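PDB 3BBL: regulatory protein of LacI family from Chloroflexus aggregans, which probably acts as a transcriptional regulator of the LacI family, sensing a small effector through a periplasmic-binding-protein-like domain. Local coordinates for residues M176-L181 and R208-T213; L218-F223 and P234-V239. One frame throughout, in Å; residues are numbered along the deposited sequence.

Contact 1 of 2, residues M176-L181 and R208-T213; sequences MTLHLL and RERGLT
The guanidinium of Arg-210 has Leu-178 over one face and the backbone end of Leu-181 at its edge. Leu-178 CD2 stands 3.3 Å above the guanidinium plane, set off from its middle, and lies 3.6 Å from Arg-210 NE. At the edge, Leu-181 O lies in the plane, but it is too far from NH1 for a direct bond. One water fills the step. It accepts from Arg-210 NH1 at 2.7 Å and donates to Leu-181 O at 3.0 Å. NH1 also forms a salt bridge with Asp-182, the residue after Leu-181, so NH1 has two partners, which would restrain the turn of the group. The Arg-210 chain turns about its CB-CG bond (chi2 -56°), which carries its CH2 groups across the Leu-181 side chain; Arg-210 CG is 3.9 Å from Leu-181 CD1. Deeper in, Leu-181 and Leu-212 meet tip to tip, CD2 to CD1 at 3.6 Å. Glu-209 OE1 approaches Leu-178 CD1 only loosely, at 4.3 Å, and its carboxylate forms a salt bridge with Arg-174. No direct hydrogen bond joins the two segments. Leu-181 is buried, while Arg-210 and Glu-209 are exposed. Gly-211 takes positive phi at the C-prime position, closing helix 197-209 in a Schellman motif. This helix end, packed against residues of helix 170-181, joins neighbouring helices of a periplasmic-binding-protein-like alpha/beta domain.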
loop_
_atom_site.group_PDB
_atom_site.type_symbol
_atom_site.label_atom_id
_atom_site.label_comp_id
_atom_site.label_asym_id
_atom_site.label_seq_id
_atom_site.Cartn_x
_atom_site.Cartn_y
_atom_site.Cartn_z
HETATM N N MSE A 176 -9.277 -20.101 -10.813
HETATM C CA MSE A 176 -10.498 -20.644 -10.224
HETATM C C MSE A 176 -11.738 -20.093 -10.929
HETATM O O MSE A 176 -12.715 -20.811 -11.121
HETATM C CB MSE A 176 -10.561 -20.326 -8.727
HETATM C CG MSE A 176 -9.380 -20.874 -7.984
HETATM SE SE MSE A 176 -9.582 -20.842 -5.987
HETATM C CE MSE A 176 -10.118 -19.001 -5.897
ATOM N N THR A 177 -11.702 -18.827 -11.332
ATOM C CA THR A 177 -12.862 -18.253 -12.001
ATOM C C THR A 177 -13.030 -18.816 -13.412
ATOM O O THR A 177 -14.162 -19.062 -13.862
ATOM C CB THR A 177 -12.787 -16.705 -12.058
ATOM O OG1 THR A 177 -12.756 -16.187 -10.723
ATOM C CG2 THR A 177 -14.011 -16.128 -12.782
ATOM N N LEU A 178 -11.916 -19.022 -14.108
ATOM C CA LEU A 178 -11.988 -19.576 -15.449
ATOM C C LEU A 178 -12.580 -20.987 -15.346
ATOM O O LEU A 178 -13.347 -21.418 -16.201
ATOM C CB LEU A 178 -10.596 -19.599 -16.098
ATOM C CG LEU A 178 -10.077 -18.238 -16.584
ATOM C CD1 LEU A 178 -8.642 -18.367 -17.066
ATOM C CD2 LEU A 178 -10.972 -17.704 -17.693
ATOM N N HIS A 179 -12.236 -21.697 -14.279
ATOM C CA HIS A 179 -12.769 -23.037 -14.066
ATOM C C HIS A 179 -14.293 -22.939 -13.943
ATOM O O HIS A 179 -15.021 -23.742 -14.505
ATOM C CB HIS A 179 -12.178 -23.637 -12.785
ATOM C CG HIS A 179 -12.801 -24.937 -12.386
ATOM N ND1 HIS A 179 -12.565 -26.115 -13.063
ATOM C CD2 HIS A 179 -13.651 -25.248 -11.376
ATOM C CE1 HIS A 179 -13.237 -27.095 -12.485
ATOM N NE2 HIS A 179 -13.903 -26.596 -11.460
ATOM N N LEU A 180 -14.769 -21.940 -13.210
ATOM C CA LEU A 180 -16.204 -21.737 -13.020
ATOM C C LEU A 180 -16.887 -21.260 -14.293
ATOM O O LEU A 180 -18.017 -21.639 -14.570
ATOM C CB LEU A 180 -16.457 -20.729 -11.889
ATOM C CG LEU A 180 -16.178 -21.227 -10.467
ATOM C CD1 LEU A 180 -16.291 -20.084 -9.489
ATOM C CD2 LEU A 180 -17.154 -22.330 -10.108
ATOM N N LEU A 181 -16.203 -20.425 -15.066
ATOM C CA LEU A 181 -16.771 -19.927 -16.309
ATOM C C LEU A 181 -16.785 -21.016 -17.388
ATOM O O LEU A 181 -17.422 -20.855 -18.430
ATOM C CB LEU A 181 -16.000 -18.693 -16.792
ATOM C CG LEU A 181 -16.071 -17.494 -15.829
ATOM C CD1 LEU A 181 -15.408 -16.274 -16.442
ATOM C CD2 LEU A 181 -17.519 -17.183 -15.500
ATOM N N ARG A 208 -13.509 -10.936 -18.179
ATOM C CA ARG A 208 -13.163 -10.161 -19.364
ATOM C C ARG A 208 -12.686 -11.099 -20.476
ATOM O O ARG A 208 -13.101 -10.981 -21.620
ATOM C CB ARG A 208 -12.070 -9.149 -19.014
ATOM C CG ARG A 208 -11.505 -8.392 -20.205
ATOM C CD ARG A 208 -10.423 -7.409 -19.769
ATOM N NE ARG A 208 -9.362 -8.039 -18.975
ATOM C CZ ARG A 208 -8.508 -8.950 -19.442
ATOM N NH1 ARG A 208 -8.578 -9.350 -20.711
ATOM N NH2 ARG A 208 -7.575 -9.459 -18.640
ATOM N N GLU A 209 -11.817 -12.036 -20.130
ATOM C CA GLU A 209 -11.313 -12.991 -21.097
ATOM C C GLU A 209 -12.431 -13.833 -21.719
ATOM O O GLU A 209 -12.346 -14.203 -22.893
ATOM C CB GLU A 209 -10.276 -13.913 -20.443
ATOM C CG GLU A 209 -8.905 -13.277 -20.295
ATOM C CD GLU A 209 -7.878 -14.202 -19.669
ATOM O OE1 GLU A 209 -7.840 -15.400 -20.039
ATOM O OE2 GLU A 209 -7.101 -13.720 -18.815
ATOM N N ARG A 210 -13.473 -14.128 -20.947
ATOM C CA ARG A 210 -14.572 -14.937 -21.459
ATOM C C ARG A 210 -15.749 -14.135 -22.017
ATOM O O ARG A 210 -16.817 -14.680 -22.278
ATOM C CB ARG A 210 -15.056 -15.903 -20.379
ATOM C CG ARG A 210 -14.026 -16.933 -19.977
ATOM C CD ARG A 210 -13.538 -17.731 -21.178
ATOM N NE ARG A 210 -12.509 -18.695 -20.794
ATOM C CZ ARG A 210 -12.738 -19.793 -20.081
ATOM N NH1 ARG A 210 -13.965 -20.080 -19.676
ATOM N NH2 ARG A 210 -11.732 -20.589 -19.749
ATOM N N GLY A 211 -15.550 -12.833 -22.196
ATOM C CA GLY A 211 -16.589 -11.993 -22.756
ATOM C C GLY A 211 -17.822 -11.702 -21.925
ATOM O O GLY A 211 -18.866 -11.387 -22.488
ATOM N N LEU A 212 -17.727 -11.798 -20.604
ATOM C CA LEU A 212 -18.881 -11.508 -19.763
ATOM C C LEU A 212 -18.791 -10.093 -19.209
ATOM O O LEU A 212 -17.712 -9.626 -18.875
ATOM C CB LEU A 212 -18.954 -12.493 -18.606
ATOM C CG LEU A 212 -19.224 -13.952 -18.966
ATOM C CD1 LEU A 212 -19.024 -14.823 -17.742
ATOM C CD2 LEU A 212 -20.648 -14.104 -19.510
ATOM N N THR A 213 -19.917 -9.398 -19.128
ATOM C CA THR A 213 -19.918 -8.046 -18.585
ATOM C C THR A 213 -19.925 -8.141 -17.058
ATOM O O THR A 213 -20.834 -8.718 -16.469
ATOM C CB THR A 213 -21.166 -7.260 -19.033
ATOM O OG1 THR A 213 -21.242 -7.257 -20.463
ATOM C CG2 THR A 213 -21.096 -5.820 -18.529
HETATM O O HOH W 1 -16.303 -19.374 -20.797
#

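Contact 2 of 2, residues L218-F223 and P234-V239; sequences LAIIGF and PPLSSV. With EDO (1,2-ethanediol), chain C.
Two backbone hydrogen bonds join Gly-222 to the neighbouring parallel strand. Gly-222 N donates to Ser-237 O at 2.9 Å, nearly straight at 170°. Val-239 N donates to Gly-222 O at 3.2 Å and is more bent, with the donor well above the carbonyl plane. A CA-H...O contact from Ile-221 CA to Ser-237 O, 3.4 Å, adds to the first bond.

The apolar contacts lie on both sides of the sheet. Val-239 CB sits over one face of the Phe-223 ring in a CH-pi contact, 3.7 Å from the ring centroid. Val-239 CG1, anti to the backbone N (chi1 -179°), reaches on to Phe-223 CE1 and CZ. An alanine in place of Phe-223 would probably leave Val-239 without its aromatic cover and open a gap beside Met-193 and Thr-113. On the other side, Ile-220 CG2 meets Leu-236 CD1 at 3.9 Å, both next to helix 197-209.

The polar side chains turn to other partners. Ser-238 OG bonds to Asp-197 and to Asp-225 N, and Ser-237 OG to Arg-277 N.

A 1,2-ethanediol, probably from the crystallisation liquor, links the strands where they diverge. Its O2 donates to Ile-220 O at 2.7 Å and accepts from Ser-237 N at 3.0 Å. The diol thus satisfies backbone groups that the strands do not pair directly, and the pairing itself rests on main-chain bonds backed by apolar side chains.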
loop_
_atom_site.group_PDB
_atom_site.type_symbol
_atom_site.label_atom_id
_atom_site.label_comp_id
_atom_site.label_asym_id
_atom_site.label_seq_id
_atom_site.Cartn_x
_atom_site.Cartn_y
_atom_site.Cartn_z
ATOM N N LEU A 218 -21.875 -11.200 -14.550
ATOM C CA LEU A 218 -21.204 -11.819 -13.420
ATOM C C LEU A 218 -20.917 -10.774 -12.363
ATOM O O LEU A 218 -20.106 -9.876 -12.581
ATOM C CB LEU A 218 -19.882 -12.461 -13.863
ATOM C CG LEU A 218 -19.075 -13.145 -12.754
ATOM C CD1 LEU A 218 -19.884 -14.314 -12.200
ATOM C CD2 LEU A 218 -17.739 -13.633 -13.282
ATOM N N ALA A 219 -21.582 -10.883 -11.220
ATOM C CA ALA A 219 -21.355 -9.929 -10.135
ATOM C C ALA A 219 -20.146 -10.403 -9.314
ATOM O O ALA A 219 -19.935 -11.603 -9.136
ATOM C CB ALA A 219 -22.592 -9.826 -9.252
ATOM N N ILE A 220 -19.347 -9.454 -8.846
ATOM C CA ILE A 220 -18.169 -9.764 -8.056
ATOM C C ILE A 220 -18.015 -8.836 -6.857
ATOM O O ILE A 220 -18.124 -7.620 -6.984
ATOM C CB ILE A 220 -16.888 -9.667 -8.919
ATOM C CG1 ILE A 220 -16.940 -10.711 -10.028
ATOM C CG2 ILE A 220 -15.636 -9.889 -8.055
ATOM C CD1 ILE A 220 -15.862 -10.520 -11.095
ATOM N N ILE A 221 -17.779 -9.414 -5.685
ATOM C CA ILE A 221 -17.564 -8.618 -4.484
ATOM C C ILE A 221 -16.281 -9.125 -3.853
ATOM O O ILE A 221 -16.125 -10.325 -3.634
ATOM C CB ILE A 221 -18.725 -8.743 -3.466
ATOM C CG1 ILE A 221 -20.005 -8.160 -4.058
ATOM C CG2 ILE A 221 -18.378 -7.990 -2.189
ATOM C CD1 ILE A 221 -21.164 -8.110 -3.083
ATOM N N GLY A 222 -15.352 -8.209 -3.594
ATOM C CA GLY A 222 -14.083 -8.589 -2.998
ATOM C C GLY A 222 -14.039 -8.331 -1.508
ATOM O O GLY A 222 -15.073 -8.126 -0.863
ATOM N N PHE A 223 -12.827 -8.351 -0.958
ATOM C CA PHE A 223 -12.616 -8.117 0.468
ATOM C C PHE A 223 -11.305 -7.385 0.694
ATOM O O PHE A 223 -10.274 -7.774 0.135
ATOM C CB PHE A 223 -12.616 -9.454 1.224
ATOM C CG PHE A 223 -13.103 -9.358 2.651
ATOM C CD1 PHE A 223 -14.350 -9.865 3.004
ATOM C CD2 PHE A 223 -12.308 -8.778 3.644
ATOM C CE1 PHE A 223 -14.804 -9.805 4.329
ATOM C CE2 PHE A 223 -12.752 -8.712 4.969
ATOM C CZ PHE A 223 -14.001 -9.227 5.311
ATOM N N PRO A 234 -15.749 -2.417 -14.246
ATOM C CA PRO A 234 -16.514 -1.517 -13.381
ATOM C C PRO A 234 -15.782 -1.360 -12.054
ATOM O O PRO A 234 -14.933 -2.175 -11.707
ATOM C CB PRO A 234 -17.836 -2.258 -13.176
ATOM C CG PRO A 234 -17.875 -3.275 -14.277
ATOM C CD PRO A 234 -16.447 -3.697 -14.415
ATOM N N PRO A 235 -16.087 -0.300 -11.300
ATOM C CA PRO A 235 -15.394 -0.162 -10.017
ATOM C C PRO A 235 -15.810 -1.376 -9.179
ATOM O O PRO A 235 -16.945 -1.833 -9.260
ATOM C CB PRO A 235 -15.924 1.169 -9.478
ATOM C CG PRO A 235 -17.293 1.264 -10.101
ATOM C CD PRO A 235 -17.054 0.787 -11.509
ATOM N N LEU A 236 -14.883 -1.904 -8.393
ATOM C CA LEU A 236 -15.150 -3.094 -7.601
ATOM C C LEU A 236 -15.802 -2.883 -6.241
ATOM O O LEU A 236 -15.337 -2.089 -5.430
ATOM C CB LEU A 236 -13.846 -3.874 -7.411
ATOM C CG LEU A 236 -13.919 -5.144 -6.563
ATOM C CD1 LEU A 236 -14.743 -6.215 -7.287
ATOM C CD2 LEU A 236 -12.508 -5.645 -6.288
ATOM N N SER A 237 -16.895 -3.599 -6.004
ATOM C CA SER A 237 -17.568 -3.550 -4.715
ATOM C C SER A 237 -16.723 -4.436 -3.805
ATOM O O SER A 237 -16.209 -5.479 -4.238
ATOM C CB SER A 237 -18.983 -4.100 -4.826
ATOM O OG SER A 237 -19.852 -3.105 -5.322
ATOM N N SER A 238 -16.569 -4.024 -2.551
ATOM C CA SER A 238 -15.731 -4.776 -1.628
ATOM C C SER A 238 -16.084 -4.520 -0.178
ATOM O O SER A 238 -16.774 -3.556 0.137
ATOM C CB SER A 238 -14.270 -4.387 -1.857
ATOM O OG SER A 238 -13.389 -5.216 -1.131
ATOM N N VAL A 239 -15.604 -5.395 0.699
ATOM C CA VAL A 239 -15.836 -5.254 2.130
ATOM C C VAL A 239 -14.678 -4.461 2.735
ATOM O O VAL A 239 -13.521 -4.872 2.651
ATOM C CB VAL A 239 -15.908 -6.619 2.836
ATOM C CG1 VAL A 239 -16.165 -6.409 4.320
ATOM C CG2 VAL A 239 -17.003 -7.470 2.220
HETATM C C1 EDO C . -19.336 -6.004 -10.050
HETATM O O1 EDO C . -20.297 -6.874 -9.437
HETATM C C2 EDO C . -18.947 -4.863 -9.100
HETATM O O2 EDO C . -17.854 -5.256 -8.275
#

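How the contacts relate
Contact 1 comes first along the chain and closes before contact 2 opens. Their centres are about 15 Å apart. Helix 197-209 leads from contact 1 into strand 219-223 of contact 2, and it also packs on Ile-220 and Leu-236. The two contacts touch directly, where Leu-181 CD2 lies 4.2 Å from Leu-218 CD2. Contact 1 sets helix 170-181 against the end of helix 197-209 and the turn after it, near the surface, whereas contact 2 joins adjacent strands in the buried sheet. Both belong to the periplasmic-binding-protein-like domain. Helix 197-209 connects the two, so they belong to one alpha/beta lobe of the probable effector-binding region.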